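Local coordinates for protein suppressor of fused homolog (PDB 6LPH) that probably sequesters transcription factors and binds nuclear localization sequences, this chain being its SUFU-family N-terminal part in complex with Fused, at residues L104-A109 with P129-N134. Residues are numbered along the deposited sequence; the frame is centred on the assembly and turned at random.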
loop_
_atom_site.group_PDB
_atom_site.type_symbol
_atom_site.label_atom_id
_atom_site.label_comp_id
_atom_site.label_asym_id
_atom_site.label_seq_id
_atom_site.Cartn_x
_atom_site.Cartn_y
_atom_site.Cartn_z
ATOM N N LEU A 104 1.797 -2.152 -5.563
ATOM C CA LEU A 104 1.191 -1.225 -4.641
ATOM C C LEU A 104 2.014 -1.086 -3.356
ATOM O O LEU A 104 2.527 -2.095 -2.825
ATOM C CB LEU A 104 -0.189 -1.740 -4.236
ATOM C CG LEU A 104 -1.195 -1.834 -5.407
ATOM C CD1 LEU A 104 -2.462 -2.555 -4.970
ATOM C CD2 LEU A 104 -1.526 -0.440 -5.950
ATOM N N THR A 105 2.139 0.149 -2.865
ATOM C CA THR A 105 2.634 0.371 -1.509
ATOM C C THR A 105 1.639 1.199 -0.668
ATOM O O THR A 105 0.717 1.832 -1.211
ATOM C CB THR A 105 4.048 0.983 -1.452
ATOM O OG1 THR A 105 3.978 2.384 -1.699
ATOM C CG2 THR A 105 5.012 0.331 -2.514
ATOM N N PHE A 106 1.821 1.185 0.647
ATOM C CA PHE A 106 0.923 1.956 1.511
ATOM C C PHE A 106 1.707 2.301 2.778
ATOM O O PHE A 106 2.509 1.489 3.255
ATOM C CB PHE A 106 -0.317 1.123 1.796
ATOM C CG PHE A 106 -1.349 1.789 2.709
ATOM C CD1 PHE A 106 -1.945 3.016 2.361
ATOM C CD2 PHE A 106 -1.772 1.149 3.867
ATOM C CE1 PHE A 106 -2.923 3.609 3.153
ATOM C CE2 PHE A 106 -2.787 1.729 4.679
ATOM C CZ PHE A 106 -3.342 2.966 4.328
ATOM N N ARG A 107 1.555 3.537 3.249
ATOM C CA ARG A 107 2.223 3.967 4.492
ATOM C C ARG A 107 1.173 4.316 5.523
ATOM O O ARG A 107 0.332 5.217 5.324
ATOM C CB ARG A 107 3.161 5.129 4.258
ATOM C CG ARG A 107 4.333 4.733 3.315
ATOM C CD ARG A 107 5.286 5.882 3.095
ATOM N NE ARG A 107 6.300 5.533 2.089
ATOM C CZ ARG A 107 7.430 4.868 2.358
ATOM N NH1 ARG A 107 7.725 4.509 3.633
ATOM N NH2 ARG A 107 8.305 4.603 1.376
ATOM N N LEU A 108 1.217 3.610 6.629
ATOM C CA LEU A 108 0.142 3.755 7.624
ATOM C C LEU A 108 0.658 4.266 8.985
ATOM O O LEU A 108 1.463 3.602 9.642
ATOM C CB LEU A 108 -0.599 2.434 7.756
ATOM C CG LEU A 108 -1.616 2.362 8.926
ATOM C CD1 LEU A 108 -2.769 3.328 8.706
ATOM C CD2 LEU A 108 -2.122 0.923 9.085
ATOM N N ALA A 109 0.185 5.445 9.398
ATOM C CA ALA A 109 0.644 6.081 10.635
ATOM C C ALA A 109 0.300 5.209 11.836
ATOM O O ALA A 109 -0.785 4.623 11.910
ATOM C CB ALA A 109 0.033 7.483 10.792
ATOM N N PRO A 129 -0.528 -3.786 11.821
ATOM C CA PRO A 129 -1.894 -4.162 11.439
ATOM C C PRO A 129 -1.880 -4.880 10.098
ATOM O O PRO A 129 -1.022 -4.588 9.243
ATOM C CB PRO A 129 -2.607 -2.821 11.298
ATOM C CG PRO A 129 -1.759 -1.816 11.979
ATOM C CD PRO A 129 -0.354 -2.325 11.876
ATOM N N THR A 130 -2.779 -5.845 9.923
ATOM C CA THR A 130 -2.784 -6.630 8.699
ATOM C C THR A 130 -3.948 -6.242 7.814
ATOM O O THR A 130 -4.024 -6.654 6.666
ATOM C CB THR A 130 -2.804 -8.159 8.958
ATOM O OG1 THR A 130 -3.903 -8.482 9.828
ATOM C CG2 THR A 130 -1.500 -8.647 9.604
ATOM N N TRP A 131 -4.848 -5.415 8.323
ATOM C CA TRP A 131 -5.973 -4.964 7.487
ATOM C C TRP A 131 -5.569 -4.333 6.150
ATOM O O TRP A 131 -6.307 -4.488 5.177
ATOM C CB TRP A 131 -7.005 -4.131 8.283
ATOM C CG TRP A 131 -6.504 -2.748 8.671
ATOM C CD1 TRP A 131 -6.032 -2.331 9.910
ATOM C CD2 TRP A 131 -6.395 -1.556 7.797
ATOM N NE1 TRP A 131 -5.661 -1.010 9.870
ATOM C CE2 TRP A 131 -5.848 -0.485 8.633
ATOM C CE3 TRP A 131 -6.679 -1.288 6.452
ATOM C CZ2 TRP A 131 -5.628 0.803 8.137
ATOM C CZ3 TRP A 131 -6.451 0.012 5.963
ATOM C CH2 TRP A 131 -5.918 1.021 6.776
ATOM N N PRO A 132 -4.398 -3.646 6.061
ATOM C CA PRO A 132 -4.044 -3.074 4.749
ATOM C C PRO A 132 -3.805 -4.119 3.656
ATOM O O PRO A 132 -3.917 -3.798 2.472
ATOM C CB PRO A 132 -2.778 -2.242 5.061
ATOM C CG PRO A 132 -3.037 -1.820 6.512
ATOM C CD PRO A 132 -3.478 -3.134 7.093
ATOM N N ALA A 133 -3.501 -5.356 4.044
ATOM C CA ALA A 133 -3.364 -6.450 3.082
ATOM C C ALA A 133 -4.649 -6.721 2.289
ATOM O O ALA A 133 -4.562 -6.911 1.080
ATOM C CB ALA A 133 -2.858 -7.731 3.762
ATOM N N ASN A 134 -5.809 -6.756 2.969
ATOM C CA ASN A 134 -7.136 -6.783 2.318
ATOM C C ASN A 134 -7.336 -5.640 1.368
ATOM O O ASN A 134 -7.908 -5.828 0.307
ATOM C CB ASN A 134 -8.277 -6.612 3.327
ATOM C CG ASN A 134 -8.495 -7.817 4.189
ATOM O OD1 ASN A 134 -9.026 -7.685 5.292
ATOM N ND2 ASN A 134 -8.105 -8.992 3.709
#
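F106 and L108 reach from one face of a strand in the mixed β-sheet to W131 and to P132 in the first turn of the helix that follows, a strand-to-helix contact in the SUFU-family domain. No hydrogen bond joins the segments; the contact is apolar. Alternation along the strand explains it: F106 and L108 point toward the helix, whereas R107, on the other face, pairs with D178. In L108, CG lies anti to the backbone N (chi1 171°), which carries the fork out from the strand. L108 meets W131 tip to tip, L108 CD2 standing 3.6 Å from W131 CZ2 and L108 CD1 3.9 Å from the same atom, so both branches of the leucine fork are used. The F106 and W131 side chains cross at about a right angle, F106 CE2 3.8 Å from W131 CH2; their ring planes lie at 67°, an oblique pair. P132 suits the first turn, where no earlier turn requires its missing N-H, and its CG lies 3.5 Å above the centre of the W131 ring. The far end of W131 comes nearer to the strand than its CB. An alanine here would probably open a gap beside L108 and F106 and leave the P132 ring without the indole face against its CG. Rigid P129 extends the apolar surface, its CG 4.0 Å from L108 CD2, while P132 CB packs 3.7 Å from F106 CD2.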